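Local coordinates for protein TodX (PDB 3BS0) that carries toluene across the outer membrane of Pseudomonas putida, as a beta-barrel channel of the FadL family, at residues Val313-Ile316 with Gly321-Val324; Thr124-Ser129 with Thr253-Ser258; Ala191-Thr196 with Asp260-Pro265; Val59-Gly64 with Lys112-Gln117. All blocks are in the same frame, centred on the assembly; numbering follows the deposited sequence.

Interaction 1: residues Val313-Ile316 with Gly321-Val324. With C8E ((hydroxyethyloxy)tri(ethyloxy)octane), chain D.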
loop_
_atom_site.group_PDB
_atom_site.type_symbol
_atom_site.label_atom_id
_atom_site.label_comp_id
_atom_site.label_asym_id
_atom_site.label_seq_id
_atom_site.Cartn_x
_atom_site.Cartn_y
_atom_site.Cartn_z
ATOM N N VAL A 313 -14.788 8.499 -10.983
ATOM C CA VAL A 313 -13.669 8.981 -11.750
ATOM C C VAL A 313 -14.354 10.014 -12.604
ATOM O O VAL A 313 -15.084 9.662 -13.519
ATOM C CB VAL A 313 -13.116 7.912 -12.683
ATOM C CG1 VAL A 313 -12.098 8.524 -13.626
ATOM C CG2 VAL A 313 -12.522 6.798 -11.889
ATOM N N ALA A 314 -14.152 11.283 -12.287
ATOM C CA ALA A 314 -14.778 12.347 -13.060
ATOM C C ALA A 314 -13.709 13.092 -13.848
ATOM O O ALA A 314 -12.817 13.705 -13.266
ATOM C CB ALA A 314 -15.510 13.301 -12.126
ATOM N N PHE A 315 -13.776 12.999 -15.172
ATOM C CA PHE A 315 -12.834 13.699 -16.031
ATOM C C PHE A 315 -13.619 14.795 -16.741
ATOM O O PHE A 315 -14.720 14.566 -17.260
ATOM C CB PHE A 315 -12.219 12.766 -17.061
ATOM C CG PHE A 315 -11.476 13.488 -18.163
ATOM C CD1 PHE A 315 -10.149 13.871 -17.995
ATOM C CD2 PHE A 315 -12.112 13.782 -19.360
ATOM C CE1 PHE A 315 -9.473 14.529 -19.009
ATOM C CE2 PHE A 315 -11.449 14.442 -20.381
ATOM C CZ PHE A 315 -10.124 14.818 -20.209
ATOM N N ILE A 316 -13.049 15.986 -16.787
ATOM C CA ILE A 316 -13.761 17.077 -17.398
ATOM C C ILE A 316 -12.857 18.018 -18.171
ATOM O O ILE A 316 -11.792 18.393 -17.714
ATOM C CB ILE A 316 -14.548 17.817 -16.299
ATOM C CG1 ILE A 316 -15.597 18.731 -16.914
ATOM C CG2 ILE A 316 -13.594 18.579 -15.388
ATOM C CD1 ILE A 316 -16.587 19.183 -15.869
ATOM N N GLY A 321 -16.929 16.073 -20.583
ATOM C CA GLY A 321 -16.266 15.139 -19.695
ATOM C C GLY A 321 -16.854 13.740 -19.736
ATOM O O GLY A 321 -17.896 13.490 -20.352
ATOM N N ILE A 322 -16.161 12.807 -19.097
ATOM C CA ILE A 322 -16.648 11.446 -19.010
ATOM C C ILE A 322 -16.586 11.076 -17.557
ATOM O O ILE A 322 -15.648 11.425 -16.846
ATOM C CB ILE A 322 -15.820 10.477 -19.832
ATOM C CG1 ILE A 322 -14.344 10.796 -19.662
ATOM C CG2 ILE A 322 -16.272 10.524 -21.293
ATOM C CD1 ILE A 322 -13.469 10.013 -20.596
ATOM N N ASP A 323 -17.610 10.370 -17.118
ATOM C CA ASP A 323 -17.722 9.973 -15.725
ATOM C C ASP A 323 -17.851 8.454 -15.584
ATOM O O ASP A 323 -18.677 7.831 -16.251
ATOM C CB ASP A 323 -18.946 10.689 -15.149
ATOM C CG ASP A 323 -19.317 10.200 -13.792
ATOM O OD1 ASP A 323 -19.302 8.968 -13.572
ATOM O OD2 ASP A 323 -19.648 11.060 -12.945
ATOM N N VAL A 324 -17.036 7.852 -14.727
ATOM C CA VAL A 324 -17.125 6.410 -14.544
ATOM C C VAL A 324 -17.550 6.062 -13.120
ATOM O O VAL A 324 -16.918 6.470 -12.152
ATOM C CB VAL A 324 -15.795 5.706 -14.867
ATOM C CG1 VAL A 324 -16.044 4.233 -15.056
ATOM C CG2 VAL A 324 -15.169 6.295 -16.123
HETATM C C1 C8E D . -6.193 3.456 -1.992
HETATM C C2 C8E D . -5.983 3.188 -3.416
HETATM C C3 C8E D . -6.834 3.917 -4.359
HETATM C C4 C8E D . -6.175 3.789 -5.612
HETATM C C5 C8E D . -7.101 3.943 -6.679
HETATM C C6 C8E D . -6.386 3.775 -7.918
HETATM C C7 C8E D . -7.570 3.228 -8.666
HETATM C C8 C8E D . -8.603 4.212 -9.005
HETATM O O9 C8E D . -9.230 4.345 -10.256
HETATM C C10 C8E D . -8.290 4.666 -11.356
HETATM C C11 C8E D . -9.226 4.817 -12.593
HETATM O O12 C8E D . -9.626 6.263 -12.943
HETATM C C13 C8E D . -9.184 6.526 -14.311
HETATM C C14 C8E D . -9.862 5.785 -15.527
HETATM O O15 C8E D . -11.309 5.564 -15.796
HETATM C C16 C8E D . -11.744 4.302 -15.129
HETATM C C17 C8E D . -11.549 3.016 -15.967
HETATM O O18 C8E D . -12.519 2.015 -16.288
HETATM C C19 C8E D . -12.565 0.988 -15.248
HETATM C C20 C8E D . -12.239 -0.543 -15.381
HETATM O O21 C8E D . -13.343 -1.442 -15.445
#
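The Phe-315 ring crosses the side chain of Ile-322 at a slant, with CD2 of Phe-315 3.7 Å from CG1 of Ile-322. The two residues are a hydrogen-bonded pair in a short antiparallel beta hairpin, strands 314-317 and 320-324. The hairpin belongs to the loop that joins barrel strands 293-302 and 333-343. Phe-315 N donates a hydrogen bond to Ile-322 O at 3.0 Å, and Ile-322 N returns a more bent bond to Phe-315 O. A third bond, 2.9 Å long, runs from Val-324 N to Val-313 O.

Phe-315 and Ile-322 point to the same face of the hairpin. CG of Phe-315 stands anti to the backbone N (chi1 167°), which lays the ring out on this shared face. CG1 of Ile-322 sits between its own N and carbonyl carbon (chi1 42°), and this turns it toward the Phe-315 ring. Leu-254 and Leu-186 touch both side chains and extend the apolar layer. Ala-314 and Asp-323 point to the other face. On its far edge strand 314-317 pairs with strand 263-272, through Arg-271 and Asp-269.

At the open end of the hairpin Val-313 and Val-324 lie side by side, CB to CB 4.1 Å. Both meet a detergent molecule, (hydroxyethyloxy)tri(ethyloxy)octane. Their methyls pack against the ether part of its chain. CG2 of Val-313 is 3.1 Å from detergent oxygen O12. CG2 of Val-324 meets the detergent further along, 3.9 Å from ether oxygen O15.

Interaction 2: residues Thr124-Ser129 with Thr253-Ser258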
loop_
_atom_site.group_PDB
_atom_site.type_symbol
_atom_site.label_atom_id
_atom_site.label_comp_id
_atom_site.label_asym_id
_atom_site.label_seq_id
_atom_site.Cartn_x
_atom_site.Cartn_y
_atom_site.Cartn_z
ATOM N N THR A 124 -1.501 0.144 -30.722
ATOM C CA THR A 124 -1.315 1.565 -30.467
ATOM C C THR A 124 0.051 1.659 -29.820
ATOM O O THR A 124 0.750 0.658 -29.738
ATOM C CB THR A 124 -2.389 2.132 -29.512
ATOM O OG1 THR A 124 -2.227 1.572 -28.213
ATOM C CG2 THR A 124 -3.765 1.793 -30.004
ATOM N N SER A 125 0.445 2.838 -29.362
ATOM C CA SER A 125 1.755 2.971 -28.746
ATOM C C SER A 125 1.600 3.386 -27.295
ATOM O O SER A 125 2.560 3.808 -26.637
ATOM C CB SER A 125 2.579 4.005 -29.504
ATOM O OG SER A 125 3.877 4.075 -28.968
ATOM N N PHE A 126 0.379 3.262 -26.787
ATOM C CA PHE A 126 0.120 3.650 -25.421
ATOM C C PHE A 126 0.642 2.649 -24.420
ATOM O O PHE A 126 0.620 1.441 -24.646
ATOM C CB PHE A 126 -1.373 3.867 -25.194
ATOM C CG PHE A 126 -1.924 5.039 -25.922
ATOM C CD1 PHE A 126 -2.511 4.886 -27.179
ATOM C CD2 PHE A 126 -1.864 6.309 -25.356
ATOM C CE1 PHE A 126 -3.039 5.992 -27.867
ATOM C CE2 PHE A 126 -2.387 7.422 -26.024
ATOM C CZ PHE A 126 -2.977 7.260 -27.286
ATOM N N ASP A 127 1.114 3.170 -23.300
ATOM C CA ASP A 127 1.626 2.329 -22.259
ATOM C C ASP A 127 0.436 1.849 -21.464
ATOM O O ASP A 127 -0.704 2.243 -21.726
ATOM C CB ASP A 127 2.548 3.119 -21.358
ATOM C CG ASP A 127 3.794 2.363 -21.022
ATOM O OD1 ASP A 127 4.750 2.419 -21.824
ATOM O OD2 ASP A 127 3.812 1.699 -19.965
ATOM N N ASN A 128 0.715 0.983 -20.494
ATOM C CA ASN A 128 -0.280 0.425 -19.593
ATOM C C ASN A 128 0.487 0.256 -18.293
ATOM O O ASN A 128 1.262 -0.679 -18.124
ATOM C CB ASN A 128 -0.771 -0.914 -20.119
ATOM C CG ASN A 128 -2.111 -0.808 -20.804
ATOM O OD1 ASN A 128 -3.162 -0.826 -20.151
ATOM N ND2 ASN A 128 -2.089 -0.680 -22.125
ATOM N N SER A 129 0.289 1.183 -17.373
ATOM C CA SER A 129 1.025 1.128 -16.141
ATOM C C SER A 129 0.275 1.733 -14.967
ATOM O O SER A 129 -0.789 2.327 -15.123
ATOM C CB SER A 129 2.376 1.820 -16.328
ATOM O OG SER A 129 2.212 3.164 -16.757
ATOM N N THR A 253 -5.049 13.047 -19.446
ATOM C CA THR A 253 -5.302 13.152 -20.864
ATOM C C THR A 253 -6.208 12.012 -21.294
ATOM O O THR A 253 -5.827 10.844 -21.249
ATOM C CB THR A 253 -4.004 13.064 -21.689
ATOM O OG1 THR A 253 -3.116 14.116 -21.310
ATOM C CG2 THR A 253 -4.320 13.182 -23.175
ATOM N N LEU A 254 -7.427 12.347 -21.683
ATOM C CA LEU A 254 -8.351 11.333 -22.162
ATOM C C LEU A 254 -8.074 11.303 -23.645
ATOM O O LEU A 254 -8.085 12.337 -24.303
ATOM C CB LEU A 254 -9.789 11.746 -21.937
ATOM C CG LEU A 254 -10.705 10.851 -22.761
ATOM C CD1 LEU A 254 -10.746 9.450 -22.153
ATOM C CD2 LEU A 254 -12.094 11.461 -22.823
ATOM N N SER A 255 -7.811 10.122 -24.174
ATOM C CA SER A 255 -7.507 10.010 -25.580
ATOM C C SER A 255 -8.262 8.867 -26.250
ATOM O O SER A 255 -8.159 7.717 -25.868
ATOM C CB SER A 255 -6.001 9.854 -25.752
ATOM O OG SER A 255 -5.725 8.679 -26.461
ATOM N N ALA A 256 -9.042 9.224 -27.252
ATOM C CA ALA A 256 -9.859 8.298 -27.994
ATOM C C ALA A 256 -9.054 7.767 -29.153
ATOM O O ALA A 256 -8.248 8.493 -29.732
ATOM C CB ALA A 256 -11.114 9.019 -28.505
ATOM N N ILE A 257 -9.270 6.498 -29.486
ATOM C CA ILE A 257 -8.570 5.888 -30.603
ATOM C C ILE A 257 -9.550 5.190 -31.555
ATOM O O ILE A 257 -10.406 4.398 -31.136
ATOM C CB ILE A 257 -7.520 4.917 -30.080
ATOM C CG1 ILE A 257 -6.610 5.661 -29.086
ATOM C CG2 ILE A 257 -6.704 4.345 -31.252
ATOM C CD1 ILE A 257 -6.432 4.943 -27.757
ATOM N N SER A 258 -9.438 5.503 -32.838
ATOM C CA SER A 258 -10.333 4.922 -33.842
ATOM C C SER A 258 -9.929 3.519 -34.253
ATOM O O SER A 258 -8.918 2.982 -33.793
ATOM C CB SER A 258 -10.374 5.797 -35.091
ATOM O OG SER A 258 -9.108 5.818 -35.719
#
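This is a packing contact between a loop and a strand end: Phe-126, in the loop before strand 129-143, rests on Ser-255 and Ile-257 near the end of strand 244-257. The ring and the isoleucine approach head-on from their two backbones. CE1 of Phe-126 lies 3.6 Å from CD1 of Ile-257, and CG1 of Ile-257 is nearly as close. Further round the rim, CZ of Phe-126 is 3.2 Å from OG of Ser-255. Both partners approach the ring obliquely. CG of Phe-126 is anti to its carbonyl carbon (chi1 -68°), which carries the ring over to the strand. The fold is the FadL-type beta barrel, in which long loops, probably extracellular here, fold against one another beyond the barrel strands. The ring of His-201 also meets Phe-126, with the planes about 35° apart.

Thr-124 adds a methyl contact, its CG2 4.1 Å from CG2 of Ile-257. These two side chains lie roughly perpendicular. CB of Thr-124 also lies in the plane of the Phe-126 ring, at its edge. OG1 of Thr-124 is hydrogen-bonded to Ser-116 O, and it accepts a weak bond from Phe-126 N at 3.4 Å.

Interaction 3: residues Ala191-Thr196 with Asp260-Pro265. With C8E ((hydroxyethyloxy)tri(ethyloxy)octane), chain C.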
loop_
_atom_site.group_PDB
_atom_site.type_symbol
_atom_site.label_atom_id
_atom_site.label_comp_id
_atom_site.label_asym_id
_atom_site.label_seq_id
_atom_site.Cartn_x
_atom_site.Cartn_y
_atom_site.Cartn_z
ATOM N N ALA A 191 -17.965 8.569 -29.154
ATOM C CA ALA A 191 -18.469 7.237 -29.483
ATOM C C ALA A 191 -18.343 6.820 -30.939
ATOM O O ALA A 191 -18.049 5.656 -31.227
ATOM C CB ALA A 191 -19.917 7.111 -29.049
ATOM N N GLY A 192 -18.575 7.757 -31.854
ATOM C CA GLY A 192 -18.477 7.449 -33.270
ATOM C C GLY A 192 -17.035 7.288 -33.707
ATOM O O GLY A 192 -16.726 6.531 -34.630
ATOM N N PHE A 193 -16.140 8.001 -33.040
ATOM C CA PHE A 193 -14.733 7.949 -33.377
ATOM C C PHE A 193 -14.152 6.620 -32.917
ATOM O O PHE A 193 -13.453 5.940 -33.666
ATOM C CB PHE A 193 -13.991 9.112 -32.701
ATOM C CG PHE A 193 -12.539 9.187 -33.062
ATOM C CD1 PHE A 193 -12.148 9.485 -34.367
ATOM C CD2 PHE A 193 -11.552 8.908 -32.109
ATOM C CE1 PHE A 193 -10.784 9.502 -34.723
ATOM C CE2 PHE A 193 -10.204 8.924 -32.455
ATOM C CZ PHE A 193 -9.820 9.221 -33.758
ATOM N N VAL A 194 -14.450 6.264 -31.671
ATOM C CA VAL A 194 -13.973 5.029 -31.076
ATOM C C VAL A 194 -14.611 3.850 -31.793
ATOM O O VAL A 194 -13.942 2.874 -32.145
ATOM C CB VAL A 194 -14.329 4.987 -29.580
ATOM C CG1 VAL A 194 -14.115 3.593 -29.024
ATOM C CG2 VAL A 194 -13.480 5.993 -28.820
ATOM N N GLY A 195 -15.917 3.939 -31.991
ATOM C CA GLY A 195 -16.633 2.896 -32.693
ATOM C C GLY A 195 -16.609 1.455 -32.199
ATOM O O GLY A 195 -16.678 1.154 -31.005
ATOM N N THR A 196 -16.512 0.549 -33.156
ATOM C CA THR A 196 -16.521 -0.872 -32.875
ATOM C C THR A 196 -15.146 -1.450 -32.646
ATOM O O THR A 196 -14.981 -2.356 -31.836
ATOM C CB THR A 196 -17.149 -1.651 -34.040
ATOM O OG1 THR A 196 -17.055 -3.051 -33.767
ATOM C CG2 THR A 196 -16.394 -1.380 -35.342
ATOM N N ASP A 260 -8.676 2.655 -36.861
ATOM C CA ASP A 260 -7.467 2.595 -37.649
ATOM C C ASP A 260 -6.290 3.252 -36.943
ATOM O O ASP A 260 -5.292 3.624 -37.570
ATOM C CB ASP A 260 -7.677 3.154 -39.066
ATOM C CG ASP A 260 -8.388 4.465 -39.081
ATOM O OD1 ASP A 260 -7.834 5.442 -38.516
ATOM O OD2 ASP A 260 -9.502 4.507 -39.667
ATOM N N GLY A 261 -6.403 3.372 -35.623
ATOM C CA GLY A 261 -5.316 3.932 -34.855
ATOM C C GLY A 261 -5.283 5.431 -34.707
ATOM O O GLY A 261 -4.373 5.940 -34.072
ATOM N N ALA A 262 -6.244 6.142 -35.290
ATOM C CA ALA A 262 -6.281 7.594 -35.151
ATOM C C ALA A 262 -6.417 7.926 -33.675
ATOM O O ALA A 262 -7.130 7.240 -32.942
ATOM C CB ALA A 262 -7.444 8.163 -35.903
ATOM N N VAL A 263 -5.725 8.970 -33.235
ATOM C CA VAL A 263 -5.775 9.371 -31.833
ATOM C C VAL A 263 -6.387 10.765 -31.682
ATOM O O VAL A 263 -6.097 11.670 -32.454
ATOM C CB VAL A 263 -4.362 9.345 -31.223
ATOM C CG1 VAL A 263 -4.406 9.771 -29.774
ATOM C CG2 VAL A 263 -3.769 7.942 -31.358
ATOM N N LEU A 264 -7.243 10.930 -30.683
ATOM C CA LEU A 264 -7.899 12.211 -30.440
ATOM C C LEU A 264 -7.842 12.500 -28.945
ATOM O O LEU A 264 -8.824 12.296 -28.224
ATOM C CB LEU A 264 -9.359 12.149 -30.922
ATOM C CG LEU A 264 -10.181 13.433 -31.088
ATOM C CD1 LEU A 264 -11.626 13.051 -31.471
ATOM C CD2 LEU A 264 -10.168 14.260 -29.812
ATOM N N PRO A 265 -6.683 12.990 -28.468
ATOM C CA PRO A 265 -6.361 13.351 -27.079
ATOM C C PRO A 265 -7.148 14.541 -26.560
ATOM O O PRO A 265 -7.611 15.377 -27.326
ATOM C CB PRO A 265 -4.882 13.681 -27.150
ATOM C CG PRO A 265 -4.789 14.367 -28.487
ATOM C CD PRO A 265 -5.582 13.393 -29.362
HETATM C C1 C8E C . -14.204 8.141 -24.016
HETATM C C2 C8E C . -15.429 7.890 -24.757
HETATM C C3 C8E C . -15.715 6.476 -24.980
HETATM C C4 C8E C . -17.040 6.378 -25.557
HETATM C C5 C8E C . -16.986 5.412 -26.674
HETATM C C6 C8E C . -18.171 4.572 -26.705
HETATM C C7 C8E C . -17.791 3.725 -27.818
HETATM C C8 C8E C . -18.643 2.528 -27.864
HETATM O O9 C8E C . -19.050 1.847 -29.037
HETATM C C10 C8E C . -19.809 2.560 -30.007
HETATM C C11 C8E C . -20.089 1.587 -31.120
HETATM O O12 C8E C . -21.074 2.107 -32.054
HETATM C C13 C8E C . -20.534 2.806 -33.234
HETATM C C14 C8E C . -20.301 2.190 -34.661
HETATM O O15 C8E C . -19.103 2.121 -35.507
#
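The contact belongs to a helix end packed on a beta strand, where Phe-193 of helix 186-194 reaches Ala-262, just before strand 263-272, and Leu-264 near its start. It is apolar and lies near the surface of the protein. CG of Phe-193 is anti to the backbone N (chi1 -176°), and the ring extends from the helix toward the strand. Its far end meets the alanine: CZ of Phe-193 is 3.4 Å from CB of Ala-262, in an oblique approach. One side of the ring meets the leucine, with CE2 of Phe-193 3.7 Å from CB of Leu-264. CD1 of Leu-264 stands 4.2 Å above one ring face, toward the rim. Val-263 brings its backbone N to the ring edge, while its side chain points away.

The helix ends just after the phenylalanine. Gly-195 N donates a backbone hydrogen bond to Ala-191 O at 2.8 Å, and Gly-195 then leaves the helix with positive phi (58°). A detergent molecule lies along this last turn. Its octyl tail passes Ala-191, whose CA is 3.7 Å from detergent C5, and Val-194, whose CG1 is 3.9 Å from C7. Gly-195 O is hydrogen-bonded to Ser-170 OG.

Phe-193 and Val-194 both touch Ala-256 as well. The end of helix 186-194 therefore lies over the paired strands 244-257 and 263-272, close to the turn that joins them.

Interaction 4: residues Val59-Gly64 with Lys112-Gln117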
loop_
_atom_site.group_PDB
_atom_site.type_symbol
_atom_site.label_atom_id
_atom_site.label_comp_id
_atom_site.label_asym_id
_atom_site.label_seq_id
_atom_site.Cartn_x
_atom_site.Cartn_y
_atom_site.Cartn_z
ATOM N N VAL A 59 -0.295 -11.594 -17.370
ATOM C CA VAL A 59 -1.683 -11.580 -17.780
ATOM C C VAL A 59 -1.680 -12.265 -19.135
ATOM O O VAL A 59 -0.803 -12.011 -19.969
ATOM C CB VAL A 59 -2.217 -10.130 -17.901
ATOM C CG1 VAL A 59 -3.656 -10.124 -18.407
ATOM C CG2 VAL A 59 -2.176 -9.450 -16.543
ATOM N N HIS A 60 -2.639 -13.156 -19.347
ATOM C CA HIS A 60 -2.717 -13.869 -20.606
ATOM C C HIS A 60 -3.982 -13.628 -21.390
ATOM O O HIS A 60 -5.055 -13.365 -20.844
ATOM C CB HIS A 60 -2.545 -15.368 -20.384
ATOM C CG HIS A 60 -1.139 -15.777 -20.109
ATOM N ND1 HIS A 60 -0.188 -15.879 -21.101
ATOM C CD2 HIS A 60 -0.510 -16.078 -18.950
ATOM C CE1 HIS A 60 0.968 -16.226 -20.567
ATOM N NE2 HIS A 60 0.799 -16.354 -19.262
ATOM N N ASP A 61 -3.818 -13.783 -22.694
ATOM C CA ASP A 61 -4.861 -13.595 -23.679
ATOM C C ASP A 61 -5.610 -14.890 -23.972
ATOM O O ASP A 61 -5.252 -15.967 -23.487
ATOM C CB ASP A 61 -4.209 -13.094 -24.967
ATOM C CG ASP A 61 -4.934 -11.932 -25.555
ATOM O OD1 ASP A 61 -5.715 -11.307 -24.807
ATOM O OD2 ASP A 61 -4.721 -11.634 -26.749
ATOM N N SER A 62 -6.657 -14.769 -24.778
ATOM C CA SER A 62 -7.435 -15.918 -25.188
ATOM C C SER A 62 -6.770 -16.443 -26.443
ATOM O O SER A 62 -7.317 -17.297 -27.133
ATOM C CB SER A 62 -8.867 -15.507 -25.513
ATOM O OG SER A 62 -9.543 -15.116 -24.339
ATOM N N HIS A 63 -5.590 -15.913 -26.751
ATOM C CA HIS A 63 -4.852 -16.328 -27.941
ATOM C C HIS A 63 -3.426 -16.733 -27.594
ATOM O O HIS A 63 -2.619 -17.013 -28.479
ATOM C CB HIS A 63 -4.811 -15.196 -28.968
ATOM C CG HIS A 63 -6.158 -14.647 -29.331
ATOM N ND1 HIS A 63 -6.546 -13.360 -29.018
ATOM C CD2 HIS A 63 -7.195 -15.194 -30.009
ATOM C CE1 HIS A 63 -7.759 -13.139 -29.488
ATOM N NE2 HIS A 63 -8.177 -14.236 -30.093
ATOM N N GLY A 64 -3.112 -16.746 -26.302
ATOM C CA GLY A 64 -1.774 -17.123 -25.881
ATOM C C GLY A 64 -0.793 -15.970 -25.805
ATOM O O GLY A 64 0.404 -16.190 -25.611
ATOM N N LYS A 112 4.132 -2.587 -26.007
ATOM C CA LYS A 112 4.173 -3.571 -27.097
ATOM C C LYS A 112 3.239 -4.748 -26.837
ATOM O O LYS A 112 3.148 -5.642 -27.653
ATOM C CB LYS A 112 5.602 -4.093 -27.293
ATOM C CG LYS A 112 6.644 -2.989 -27.351
ATOM C CD LYS A 112 8.038 -3.553 -27.511
ATOM C CE LYS A 112 8.234 -4.206 -28.882
ATOM N NZ LYS A 112 9.601 -4.819 -29.001
ATOM N N SER A 113 2.541 -4.723 -25.708
ATOM C CA SER A 113 1.623 -5.786 -25.324
ATOM C C SER A 113 0.194 -5.675 -25.896
ATOM O O SER A 113 -0.196 -4.635 -26.446
ATOM C CB SER A 113 1.540 -5.852 -23.809
ATOM O OG SER A 113 0.325 -6.459 -23.430
ATOM N N PHE A 114 -0.587 -6.749 -25.746
ATOM C CA PHE A 114 -1.940 -6.767 -26.268
ATOM C C PHE A 114 -2.817 -5.786 -25.506
ATOM O O PHE A 114 -3.798 -5.279 -26.043
ATOM C CB PHE A 114 -2.540 -8.181 -26.228
ATOM C CG PHE A 114 -2.877 -8.686 -24.843
ATOM C CD1 PHE A 114 -1.939 -9.384 -24.087
ATOM C CD2 PHE A 114 -4.147 -8.487 -24.308
ATOM C CE1 PHE A 114 -2.260 -9.879 -22.824
ATOM C CE2 PHE A 114 -4.479 -8.975 -23.045
ATOM C CZ PHE A 114 -3.529 -9.676 -22.299
ATOM N N LEU A 115 -2.455 -5.507 -24.255
ATOM C CA LEU A 115 -3.212 -4.559 -23.450
ATOM C C LEU A 115 -3.183 -3.199 -24.155
ATOM O O LEU A 115 -4.034 -2.334 -23.907
ATOM C CB LEU A 115 -2.605 -4.439 -22.052
ATOM C CG LEU A 115 -2.601 -5.695 -21.178
ATOM C CD1 LEU A 115 -1.775 -5.425 -19.937
ATOM C CD2 LEU A 115 -4.014 -6.093 -20.799
ATOM N N SER A 116 -2.200 -3.013 -25.033
ATOM C CA SER A 116 -2.077 -1.762 -25.779
ATOM C C SER A 116 -2.620 -1.869 -27.204
ATOM O O SER A 116 -2.172 -1.153 -28.105
ATOM C CB SER A 116 -0.621 -1.282 -25.821
ATOM O OG SER A 116 -0.192 -0.828 -24.546
ATOM N N GLN A 117 -3.534 -2.804 -27.440
ATOM C CA GLN A 117 -4.131 -2.842 -28.763
ATOM C C GLN A 117 -5.608 -2.532 -28.729
ATOM O O GLN A 117 -6.301 -2.688 -27.718
ATOM C CB GLN A 117 -3.857 -4.140 -29.571
ATOM C CG GLN A 117 -3.704 -5.459 -28.896
ATOM C CD GLN A 117 -2.951 -6.446 -29.816
ATOM O OE1 GLN A 117 -3.100 -7.663 -29.714
ATOM N NE2 GLN A 117 -2.132 -5.908 -30.708
#
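Asp-61 lies over one face of the Phe-114 ring, and the two side chains run antiparallel alongside one another. CB of Asp-61 makes a CH-pi contact, 4.3 Å from the centroid of the Phe-114 ring and only 7° off its normal. The carboxylate leans over the rim, its plane 30° from that of the ring. OD1 of Asp-61 comes within 3.2 Å of CE2 of Phe-114. While OD1 lies over the ring, OD2 of Asp-61 accepts a weak bond from His-63 ND1 at 3.4 Å, and lies in the plane of the imidazole ring, at its edge.

The phenylalanine has CG between its backbone N and carbonyl carbon (chi1 71°), a setting that sends the ring out from its short 3-10 segment toward residues 59-61. CG of Leu-115 lies over the opposite face toward the rim, 4.2 Å above the plane. Val-59 works at the far end of the ring. Its CG1, anti to the backbone N, is 3.9 Å from CZ of Phe-114, and the valine stands nearly square to the phenylalanine side chain. Val-59 O lies at the ring edge, in plane, 3.8 Å from CE1 of Phe-114.

Ala-67 of strand 66-69 and Leu-416 also touch Phe-114. The ring thus joins the loop between strands 93-108 and 129-143 to the end of strand 44-60, a loop-to-strand packing that fits the long, folded loops of a FadL-type barrel.

How the interactions relate
The four contacts lie among the loops and strand ends of one FadL-type barrel. Interaction 4 comes first along the chain and interaction 1 last. Interactions 2 and 3 interlace between them, their segments alternating. They are also the closest pair, with centres 10 Å apart, and share the neighbouring strands 244-257 and 263-272. Interactions 2 and 4 are 15 Å apart and draw on the same loop, between strands 93-108 and 129-143. Leu-254 connects interaction 2 to interaction 1, 16 Å away. Interactions 1 and 4 lie furthest apart, at 27 Å. Loops distant in sequence are thereby packed together, and detergent binds beside interactions 1 and 3.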